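Local coordinates for FAD dependent oxidoreductase domain-containing protein (Deinococcus radiodurans R1, PDB 3C4N) that is of unknown function but binds ADP in this crystal form and is probably an FAD-dependent oxidoreductase, at residues L65-G71 with G188-R194; G200-R206 with E219-A225; P357-Q362 with L374-A379. All blocks are in the same frame, centred on the assembly; numbering follows the deposited sequence.

Interactions 1 and 2 belong to one mixed sheet and touch each other, with L190 meeting L204 and L65 meeting I223. Interaction 1 is a partly buried pair of parallel strands, its apolar side chains inside and its E69/R194 end reaching the surface beside ADP. Interaction 2 is an antiparallel pair farther from the chain's centre, apolar where V202, L204 and I223 meet interaction 1, with R221 farther along that same face, R206 beyond the strand's end, and R203 and Q222 on the other, more exposed face. Interaction 3, 357-362 with 374-379, lies closest to that centre and joins two loops by proline and leucine packing and a single pair of strand-like hydrogen bonds.

Interaction 1: L65-G71 with G188-R194; sequences LLVEEGG and GLLLNTR. With ADP (adenosine-5'-diphosphate), chain C.
The carbonyl oxygen of E68 takes one nearly straight hydrogen bond (171°), from T193 N to E68 O at 2.9 Å, and a weaker CA-H...O contact from L191. Upstream, 65-67 and 188-190 run as parallel strands; L190 N reaches L66 O at 2.7 Å and E68 N answers to L190 O. Then the chains turn together, and N192 N closes on G70 O. V67 crosses T193 at about a right angle, with V67 CG1 3.9 Å from T193 CB. The side chain of E69 starts out with CG between backbone N and carbonyl carbon (chi1 61°) and runs extended, which lays it over a face of the adenine, E69 CD 3.6 Å from ADP C5; its OE2 lies along the aliphatic part of R194. An alanine here would take away CG and the carboxylate, and is likely to uncover that face of the base and leave the aliphatic part of R194 without the carboxylate packed on it. L191 also packs against L191 of the second subunit. E68, a residue that binds ADP, has OE2 held by A44 N, beside the ribose: the acid at the end of the second parallel strand of a Rossmann-type nucleotide site.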
loop_
_atom_site.group_PDB
_atom_site.type_symbol
_atom_site.label_atom_id
_atom_site.label_comp_id
_atom_site.label_asym_id
_atom_site.label_seq_id
_atom_site.Cartn_x
_atom_site.Cartn_y
_atom_site.Cartn_z
ATOM N N LEU A 65 -3.969 -0.142 -11.597
ATOM C CA LEU A 65 -4.074 -0.972 -10.391
ATOM C C LEU A 65 -2.801 -1.819 -10.254
ATOM O O LEU A 65 -2.434 -2.538 -11.175
ATOM C CB LEU A 65 -5.291 -1.908 -10.500
ATOM C CG LEU A 65 -5.993 -2.480 -9.255
ATOM C CD1 LEU A 65 -6.478 -3.892 -9.577
ATOM C CD2 LEU A 65 -5.071 -2.525 -8.067
ATOM N N LEU A 66 -2.134 -1.732 -9.111
ATOM C CA LEU A 66 -0.917 -2.503 -8.878
ATOM C C LEU A 66 -1.275 -3.727 -8.024
ATOM O O LEU A 66 -1.827 -3.587 -6.923
ATOM C CB LEU A 66 0.126 -1.643 -8.139
ATOM C CG LEU A 66 1.604 -1.743 -8.514
ATOM C CD1 LEU A 66 2.457 -1.522 -7.278
ATOM C CD2 LEU A 66 1.909 -3.107 -9.124
ATOM N N VAL A 67 -0.970 -4.922 -8.531
ATOM C CA VAL A 67 -1.273 -6.154 -7.798
ATOM C C VAL A 67 -0.018 -6.932 -7.443
ATOM O O VAL A 67 0.821 -7.232 -8.294
ATOM C CB VAL A 67 -2.211 -7.096 -8.597
ATOM C CG1 VAL A 67 -2.703 -8.249 -7.697
ATOM C CG2 VAL A 67 -3.377 -6.312 -9.128
ATOM N N GLU A 68 0.087 -7.265 -6.169
ATOM C CA GLU A 68 1.225 -7.985 -5.662
ATOM C C GLU A 68 0.732 -9.085 -4.730
ATOM O O GLU A 68 -0.139 -8.844 -3.897
ATOM C CB GLU A 68 2.109 -6.986 -4.933
ATOM C CG GLU A 68 3.041 -7.595 -3.964
ATOM C CD GLU A 68 4.048 -8.480 -4.626
ATOM O OE1 GLU A 68 4.433 -9.479 -3.982
ATOM O OE2 GLU A 68 4.464 -8.173 -5.771
ATOM N N GLU A 69 1.272 -10.290 -4.866
ATOM C CA GLU A 69 0.823 -11.380 -4.010
ATOM C C GLU A 69 1.512 -11.382 -2.663
ATOM O O GLU A 69 1.028 -11.990 -1.708
ATOM C CB GLU A 69 1.020 -12.732 -4.696
ATOM C CG GLU A 69 2.449 -13.081 -5.055
ATOM C CD GLU A 69 2.539 -14.416 -5.781
ATOM O OE1 GLU A 69 3.680 -14.828 -6.122
ATOM O OE2 GLU A 69 1.466 -15.041 -6.004
ATOM N N GLY A 70 2.649 -10.707 -2.587
ATOM C CA GLY A 70 3.360 -10.626 -1.330
ATOM C C GLY A 70 3.047 -9.279 -0.709
ATOM O O GLY A 70 1.994 -8.688 -0.968
ATOM N N GLY A 71 3.962 -8.786 0.114
ATOM C CA GLY A 71 3.757 -7.501 0.742
ATOM C C GLY A 71 4.632 -6.444 0.103
ATOM O O GLY A 71 5.337 -6.707 -0.874
ATOM N N GLY A 188 -3.753 2.485 -7.812
ATOM C CA GLY A 188 -4.511 1.583 -6.976
ATOM C C GLY A 188 -3.514 0.575 -6.443
ATOM O O GLY A 188 -2.540 0.264 -7.125
ATOM N N LEU A 189 -3.727 0.065 -5.238
ATOM C CA LEU A 189 -2.797 -0.901 -4.680
ATOM C C LEU A 189 -3.509 -2.107 -4.110
ATOM O O LEU A 189 -4.460 -1.986 -3.343
ATOM C CB LEU A 189 -1.945 -0.244 -3.593
ATOM C CG LEU A 189 -0.793 -1.021 -2.924
ATOM C CD1 LEU A 189 -1.329 -2.001 -1.901
ATOM C CD2 LEU A 189 0.043 -1.718 -3.974
ATOM N N LEU A 190 -3.040 -3.281 -4.498
ATOM C CA LEU A 190 -3.624 -4.518 -4.023
ATOM C C LEU A 190 -2.463 -5.431 -3.637
ATOM O O LEU A 190 -1.662 -5.816 -4.484
ATOM C CB LEU A 190 -4.458 -5.137 -5.140
ATOM C CG LEU A 190 -5.845 -5.659 -4.792
ATOM C CD1 LEU A 190 -6.659 -4.594 -4.068
ATOM C CD2 LEU A 190 -6.542 -6.078 -6.081
ATOM N N LEU A 191 -2.353 -5.752 -2.356
ATOM C CA LEU A 191 -1.282 -6.617 -1.888
ATOM C C LEU A 191 -1.836 -7.980 -1.508
ATOM O O LEU A 191 -3.049 -8.191 -1.532
ATOM C CB LEU A 191 -0.587 -5.992 -0.679
ATOM C CG LEU A 191 -0.005 -4.599 -0.902
ATOM C CD1 LEU A 191 0.485 -4.025 0.418
ATOM C CD2 LEU A 191 1.133 -4.664 -1.907
ATOM N N ASN A 192 -0.939 -8.895 -1.155
ATOM C CA ASN A 192 -1.312 -10.246 -0.759
ATOM C C ASN A 192 -2.415 -10.811 -1.650
ATOM O O ASN A 192 -3.352 -11.455 -1.177
ATOM C CB ASN A 192 -1.753 -10.242 0.706
ATOM C CG ASN A 192 -0.763 -9.501 1.610
ATOM O OD1 ASN A 192 -0.993 -8.353 2.010
ATOM N ND2 ASN A 192 0.347 -10.156 1.922
ATOM N N THR A 193 -2.280 -10.562 -2.949
ATOM C CA THR A 193 -3.246 -11.008 -3.945
ATOM C C THR A 193 -2.546 -11.629 -5.159
ATOM O O THR A 193 -1.671 -11.016 -5.792
ATOM C CB THR A 193 -4.083 -9.824 -4.432
ATOM O OG1 THR A 193 -4.404 -8.987 -3.319
ATOM C CG2 THR A 193 -5.356 -10.299 -5.078
ATOM N N ARG A 194 -2.939 -12.849 -5.489
ATOM C CA ARG A 194 -2.364 -13.539 -6.624
ATOM C C ARG A 194 -3.239 -13.247 -7.828
ATOM O O ARG A 194 -4.448 -13.448 -7.798
ATOM C CB ARG A 194 -2.302 -15.042 -6.347
ATOM C CG ARG A 194 -1.699 -15.873 -7.469
ATOM C CD ARG A 194 -1.522 -17.322 -7.033
ATOM N NE ARG A 194 -2.788 -17.980 -6.696
ATOM C CZ ARG A 194 -3.730 -18.308 -7.580
ATOM N NH1 ARG A 194 -3.557 -18.039 -8.866
ATOM N NH2 ARG A 194 -4.845 -18.918 -7.184
HETATM P PB ADP C . 11.440 -8.379 -10.833
HETATM O O1B ADP C . 11.415 -8.648 -12.271
HETATM O O2B ADP C . 11.273 -6.814 -10.542
HETATM O O3B ADP C . 12.828 -8.896 -10.188
HETATM P PA ADP C . 10.501 -9.676 -8.722
HETATM O O1A ADP C . 10.749 -11.127 -8.825
HETATM O O2A ADP C . 11.783 -8.974 -8.024
HETATM O O3A ADP C . 10.193 -9.047 -10.166
HETATM O "O5'" ADP C . 9.129 -9.306 -7.989
HETATM C "C5'" ADP C . 8.127 -9.261 -8.957
HETATM C "C4'" ADP C . 6.770 -9.414 -8.321
HETATM O "O4'" ADP C . 5.607 -10.073 -8.887
HETATM C "C3'" ADP C . 7.236 -10.231 -7.157
HETATM O "O3'" ADP C . 7.754 -9.375 -6.137
HETATM C "C2'" ADP C . 6.007 -11.033 -6.721
HETATM O "O2'" ADP C . 5.698 -10.760 -5.344
HETATM C "C1'" ADP C . 4.907 -10.577 -7.720
HETATM N N9 ADP C . 4.124 -11.629 -8.283
HETATM C C8 ADP C . 4.650 -12.815 -8.820
HETATM N N7 ADP C . 3.655 -13.586 -9.222
HETATM C C5 ADP C . 2.477 -12.942 -9.014
HETATM C C6 ADP C . 1.115 -13.186 -9.333
HETATM N N6 ADP C . 0.762 -14.171 -10.281
HETATM N N1 ADP C . 0.178 -12.299 -8.932
HETATM C C2 ADP C . 0.506 -11.187 -8.275
HETATM N N3 ADP C . 1.722 -10.879 -8.010
HETATM C C4 ADP C . 2.785 -11.683 -8.422
#

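Interaction 2: G200-R206 with E219-A225; sequences GGVRLHR and ETRQIRA
L204 and I223 meet at about a right angle, methyl to methyl, with L204 CD1 3.5 Å from I223 CD1. This is the tight side of the strand pair. I223 turns its CG1 between the backbone N and the carbonyl carbon (chi1 55°), which sends CD1 across to L204 and lets CG1 rest 4.1 Å from V202 CB. The same face carries on inward, where L204 touches V67 and I223 touches L65. The backbone ladder is antiparallel: V202 and I223 exchange two bonds, while of the L204-R221 pair only the bond from L204 N to R221 O, 2.8 Å, is sound, the return one being weak. G201 sits so close to I223 O that a side chain would collide with it. Toward the 206/219 end of this face L204 CD1 lies over the R221 guanidinium, and R206 NH1 and R221 NH2 come edge to edge at 3.0 Å, two donors with no bond between them.

The other face is turned to solvent. Q222 lays its amide over one face of the R203 guanidinium, the planes only 5° apart, but Q222 NE2 and R203 NH2, both donors, stand 2.8 Å apart without a bond, so the modelled amide is doubtful. T220 CG2 sits at that guanidinium's edge. R221 has a firm mate in E35, which probably offsets much of the like-charge contact; R206 has only a long ion pair here, to a poorly ordered E219, so that pairing is probably weak.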
loop_
_atom_site.group_PDB
_atom_site.type_symbol
_atom_site.label_atom_id
_atom_site.label_comp_id
_atom_site.label_asym_id
_atom_site.label_seq_id
_atom_site.Cartn_x
_atom_site.Cartn_y
_atom_site.Cartn_z
ATOM N N GLY A 200 -9.444 -11.025 -21.410
ATOM C CA GLY A 200 -10.041 -9.717 -21.165
ATOM C C GLY A 200 -9.621 -8.970 -19.906
ATOM O O GLY A 200 -9.513 -7.738 -19.905
ATOM N N GLY A 201 -9.383 -9.707 -18.826
ATOM C CA GLY A 201 -8.995 -9.065 -17.585
ATOM C C GLY A 201 -8.145 -9.908 -16.653
ATOM O O GLY A 201 -7.313 -10.715 -17.083
ATOM N N VAL A 202 -8.360 -9.721 -15.359
ATOM C CA VAL A 202 -7.603 -10.449 -14.362
ATOM C C VAL A 202 -8.525 -11.029 -13.301
ATOM O O VAL A 202 -9.614 -10.511 -13.062
ATOM C CB VAL A 202 -6.574 -9.513 -13.694
ATOM C CG1 VAL A 202 -5.647 -10.300 -12.796
ATOM C CG2 VAL A 202 -5.789 -8.769 -14.768
ATOM N N ARG A 203 -8.095 -12.131 -12.698
ATOM C CA ARG A 203 -8.852 -12.775 -11.638
ATOM C C ARG A 203 -7.968 -12.643 -10.409
ATOM O O ARG A 203 -6.812 -13.058 -10.418
ATOM C CB ARG A 203 -9.101 -14.247 -11.962
ATOM C CG ARG A 203 -9.856 -15.002 -10.873
ATOM C CD ARG A 203 -9.969 -16.494 -11.195
ATOM N NE ARG A 203 -10.572 -16.744 -12.504
ATOM C CZ ARG A 203 -11.805 -16.385 -12.848
ATOM N NH1 ARG A 203 -12.584 -15.754 -11.974
ATOM N NH2 ARG A 203 -12.257 -16.657 -14.067
ATOM N N LEU A 204 -8.517 -12.049 -9.357
ATOM C CA LEU A 204 -7.782 -11.818 -8.122
ATOM C C LEU A 204 -8.152 -12.786 -7.012
ATOM O O LEU A 204 -9.318 -12.886 -6.631
ATOM C CB LEU A 204 -8.052 -10.395 -7.654
ATOM C CG LEU A 204 -7.849 -9.350 -8.744
ATOM C CD1 LEU A 204 -8.406 -8.022 -8.286
ATOM C CD2 LEU A 204 -6.365 -9.249 -9.088
ATOM N N HIS A 205 -7.154 -13.482 -6.481
ATOM C CA HIS A 205 -7.379 -14.424 -5.389
ATOM C C HIS A 205 -6.824 -13.845 -4.091
ATOM O O HIS A 205 -5.745 -13.258 -4.094
ATOM C CB HIS A 205 -6.696 -15.763 -5.681
ATOM C CG HIS A 205 -7.112 -16.375 -6.979
ATOM N ND1 HIS A 205 -6.660 -15.913 -8.197
ATOM C CD2 HIS A 205 -7.990 -17.368 -7.257
ATOM C CE1 HIS A 205 -7.245 -16.590 -9.167
ATOM N NE2 HIS A 205 -8.058 -17.477 -8.626
ATOM N N ARG A 206 -7.571 -14.006 -2.995
ATOM C CA ARG A 206 -7.162 -13.529 -1.667
ATOM C C ARG A 206 -7.482 -14.573 -0.601
ATOM O O ARG A 206 -7.744 -15.740 -0.914
ATOM C CB ARG A 206 -7.874 -12.214 -1.302
ATOM C CG ARG A 206 -7.703 -11.123 -2.356
ATOM C CD ARG A 206 -8.084 -9.703 -1.925
ATOM N NE ARG A 206 -9.479 -9.413 -2.070
ATOM C CZ ARG A 206 -10.155 -8.544 -2.815
ATOM N NH1 ARG A 206 -9.648 -7.669 -3.679
ATOM N NH2 ARG A 206 -11.454 -8.589 -2.617
ATOM N N GLU A 219 -11.130 -15.833 -2.085
ATOM C CA GLU A 219 -11.994 -14.783 -2.604
ATOM C C GLU A 219 -11.586 -14.395 -4.017
ATOM O O GLU A 219 -10.730 -13.534 -4.222
ATOM C CB GLU A 219 -11.959 -13.550 -1.702
ATOM C CG GLU A 219 -12.811 -13.659 -0.448
ATOM C CD GLU A 219 -12.857 -12.353 0.342
ATOM O OE1 GLU A 219 -13.111 -11.297 -0.282
ATOM O OE2 GLU A 219 -12.647 -12.385 1.577
ATOM N N THR A 220 -12.204 -15.052 -4.989
ATOM C CA THR A 220 -11.940 -14.792 -6.392
ATOM C C THR A 220 -12.708 -13.547 -6.811
ATOM O O THR A 220 -13.858 -13.362 -6.424
ATOM C CB THR A 220 -12.383 -15.980 -7.243
ATOM O OG1 THR A 220 -11.510 -17.088 -6.992
ATOM C CG2 THR A 220 -12.362 -15.621 -8.719
ATOM N N ARG A 221 -12.072 -12.697 -7.605
ATOM C CA ARG A 221 -12.705 -11.462 -8.048
ATOM C C ARG A 221 -12.110 -11.018 -9.376
ATOM O O ARG A 221 -10.929 -10.687 -9.449
ATOM C CB ARG A 221 -12.491 -10.374 -6.989
ATOM C CG ARG A 221 -12.793 -8.957 -7.458
ATOM C CD ARG A 221 -12.232 -7.908 -6.493
ATOM N NE ARG A 221 -12.268 -6.569 -7.084
ATOM C CZ ARG A 221 -11.613 -5.515 -6.607
ATOM N NH1 ARG A 221 -11.712 -4.342 -7.220
ATOM N NH2 ARG A 221 -10.859 -5.632 -5.522
ATOM N N GLN A 222 -12.918 -11.013 -10.428
ATOM C CA GLN A 222 -12.426 -10.589 -11.730
ATOM C C GLN A 222 -12.550 -9.081 -11.915
ATOM O O GLN A 222 -13.343 -8.420 -11.236
ATOM C CB GLN A 222 -13.185 -11.296 -12.851
ATOM C CG GLN A 222 -12.962 -12.788 -12.908
ATOM C CD GLN A 222 -13.219 -13.339 -14.288
ATOM O OE1 GLN A 222 -14.311 -13.189 -14.839
ATOM N NE2 GLN A 222 -12.209 -13.979 -14.861
ATOM N N ILE A 223 -11.754 -8.548 -12.840
ATOM C CA ILE A 223 -11.747 -7.121 -13.161
ATOM C C ILE A 223 -11.296 -6.913 -14.612
ATOM O O ILE A 223 -10.343 -7.544 -15.063
ATOM C CB ILE A 223 -10.780 -6.327 -12.231
ATOM C CG1 ILE A 223 -9.374 -6.934 -12.276
ATOM C CG2 ILE A 223 -11.304 -6.319 -10.808
ATOM C CD1 ILE A 223 -8.362 -6.254 -11.350
ATOM N N ARG A 224 -11.993 -6.051 -15.351
ATOM C CA ARG A 224 -11.606 -5.772 -16.728
ATOM C C ARG A 224 -10.416 -4.819 -16.715
ATOM O O ARG A 224 -10.241 -4.034 -15.772
ATOM C CB ARG A 224 -12.737 -5.113 -17.525
ATOM C CG ARG A 224 -13.853 -6.045 -17.977
ATOM C CD ARG A 224 -14.813 -5.306 -18.921
ATOM N NE ARG A 224 -15.416 -4.146 -18.270
ATOM C CZ ARG A 224 -16.313 -4.221 -17.290
ATOM N NH1 ARG A 224 -16.718 -5.410 -16.858
ATOM N NH2 ARG A 224 -16.791 -3.109 -16.731
ATOM N N ALA A 225 -9.623 -4.891 -17.780
ATOM C CA ALA A 225 -8.438 -4.071 -17.942
ATOM C C ALA A 225 -8.136 -3.876 -19.422
ATOM O O ALA A 225 -8.177 -4.830 -20.195
ATOM C CB ALA A 225 -7.260 -4.742 -17.263
#

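Interaction 3: P357-Q362 with L374-A379; sequences PDAPPQ and LGGPLA
L378 reaches across with its CD1, and that one methyl does most of the touching: it lies 3.8 Å from D358 O and 4.1 Å from P360 CB. Its CG stands anti to the carbonyl carbon (chi1 -65°) and the chain then runs on extended, which carries the branch out over the 358-360 backbone. Nearer its own backbone, L378 CB sits 4.2 Å from P361 CD, the two side chains crossing at about a right angle. The P361 ring, puckered C-gamma exo, packs against the 375-379 turn: its CG is 3.4 Å from G375 O and also lies near A379 CA. The same ring touches L382 and A386 of helix 379-398. P377 touches through CG and CB, with P377 CG 3.5 Å from P357 O.

Here the chain leaves strand 370-374, makes a type I turn from G376 to A379, closed by a bond from A379 N to G376 O, and enters helix 379-398, with L378 at the N-cap position. The facing residues lead into strand 362-367, so the contact closes the open end of a beta hairpin. Nearest atoms of G375 and ADP are about 4 Å apart, at the diphosphate end, and G375 also lies beside M47, which binds ADP.

At the hairpin end Q362 and L374 form a hydrogen-bonded antiparallel pair, with L374 N 2.9 Å from Q362 O. Their side chains lie alongside each other, pointing the same way: a chi1 of 62° sets Q362 CG 4.1 Å from L374 CB. Both side chains also touch H250.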
loop_
_atom_site.group_PDB
_atom_site.type_symbol
_atom_site.label_atom_id
_atom_site.label_comp_id
_atom_site.label_asym_id
_atom_site.label_seq_id
_atom_site.Cartn_x
_atom_site.Cartn_y
_atom_site.Cartn_z
ATOM N N PRO A 357 21.439 -16.521 -19.854
ATOM C CA PRO A 357 21.955 -15.978 -18.594
ATOM C C PRO A 357 22.492 -14.553 -18.675
ATOM O O PRO A 357 22.537 -13.838 -17.670
ATOM C CB PRO A 357 23.056 -16.969 -18.219
ATOM C CG PRO A 357 22.579 -18.244 -18.817
ATOM C CD PRO A 357 22.110 -17.792 -20.175
ATOM N N ASP A 358 22.900 -14.152 -19.874
ATOM C CA ASP A 358 23.462 -12.825 -20.105
ATOM C C ASP A 358 22.556 -11.905 -20.932
ATOM O O ASP A 358 23.018 -10.915 -21.506
ATOM C CB ASP A 358 24.818 -12.977 -20.798
ATOM C CG ASP A 358 24.702 -13.635 -22.168
ATOM O OD1 ASP A 358 23.812 -14.498 -22.343
ATOM O OD2 ASP A 358 25.507 -13.299 -23.067
ATOM N N ALA A 359 21.271 -12.229 -21.005
ATOM C CA ALA A 359 20.341 -11.402 -21.767
ATOM C C ALA A 359 19.867 -10.254 -20.882
ATOM O O ALA A 359 19.638 -10.435 -19.694
ATOM C CB ALA A 359 19.146 -12.241 -22.245
ATOM N N PRO A 360 19.689 -9.061 -21.461
ATOM C CA PRO A 360 19.245 -7.871 -20.731
ATOM C C PRO A 360 17.739 -7.787 -20.474
ATOM O O PRO A 360 16.971 -8.644 -20.916
ATOM C CB PRO A 360 19.705 -6.751 -21.649
ATOM C CG PRO A 360 19.352 -7.320 -22.993
ATOM C CD PRO A 360 19.892 -8.739 -22.890
ATOM N N PRO A 361 17.308 -6.744 -19.738
ATOM C CA PRO A 361 15.901 -6.507 -19.416
ATOM C C PRO A 361 15.190 -6.237 -20.740
ATOM O O PRO A 361 15.798 -5.724 -21.684
ATOM C CB PRO A 361 15.956 -5.265 -18.535
ATOM C CG PRO A 361 17.271 -5.427 -17.818
ATOM C CD PRO A 361 18.181 -5.862 -18.938
ATOM N N GLN A 362 13.909 -6.567 -20.818
ATOM C CA GLN A 362 13.162 -6.364 -22.056
ATOM C C GLN A 362 11.657 -6.397 -21.818
ATOM O O GLN A 362 11.181 -6.793 -20.755
ATOM C CB GLN A 362 13.513 -7.464 -23.069
ATOM C CG GLN A 362 13.148 -8.882 -22.590
ATOM C CD GLN A 362 13.130 -9.931 -23.696
ATOM O OE1 GLN A 362 14.173 -10.298 -24.258
ATOM N NE2 GLN A 362 11.933 -10.424 -24.014
ATOM N N LEU A 374 10.392 -8.161 -18.379
ATOM C CA LEU A 374 11.424 -8.997 -17.795
ATOM C C LEU A 374 12.602 -8.136 -17.364
ATOM O O LEU A 374 13.008 -7.211 -18.079
ATOM C CB LEU A 374 11.884 -10.047 -18.813
ATOM C CG LEU A 374 11.309 -11.469 -18.734
ATOM C CD1 LEU A 374 9.886 -11.445 -18.265
ATOM C CD2 LEU A 374 11.435 -12.157 -20.090
ATOM N N GLY A 375 13.123 -8.447 -16.181
ATOM C CA GLY A 375 14.275 -7.760 -15.622
ATOM C C GLY A 375 15.484 -8.631 -15.914
ATOM O O GLY A 375 16.081 -8.496 -16.977
ATOM N N GLY A 376 15.845 -9.528 -14.997
ATOM C CA GLY A 376 16.981 -10.408 -15.244
ATOM C C GLY A 376 18.317 -10.029 -14.616
ATOM O O GLY A 376 18.437 -8.969 -13.997
ATOM N N PRO A 377 19.354 -10.871 -14.789
ATOM C CA PRO A 377 20.709 -10.666 -14.247
ATOM C C PRO A 377 21.365 -9.313 -14.518
ATOM O O PRO A 377 22.364 -8.969 -13.883
ATOM C CB PRO A 377 21.509 -11.829 -14.850
ATOM C CG PRO A 377 20.483 -12.900 -14.988
ATOM C CD PRO A 377 19.284 -12.140 -15.538
ATOM N N LEU A 378 20.822 -8.539 -15.450
ATOM C CA LEU A 378 21.427 -7.232 -15.720
ATOM C C LEU A 378 20.522 -6.082 -15.272
ATOM O O LEU A 378 20.827 -4.910 -15.507
ATOM C CB LEU A 378 21.769 -7.076 -17.210
ATOM C CG LEU A 378 22.843 -8.017 -17.789
ATOM C CD1 LEU A 378 22.939 -7.800 -19.277
ATOM C CD2 LEU A 378 24.189 -7.785 -17.139
ATOM N N ALA A 379 19.436 -6.422 -14.584
ATOM C CA ALA A 379 18.492 -5.411 -14.128
ATOM C C ALA A 379 19.109 -4.247 -13.344
ATOM O O ALA A 379 18.577 -3.138 -13.367
ATOM C CB ALA A 379 17.382 -6.058 -13.314
#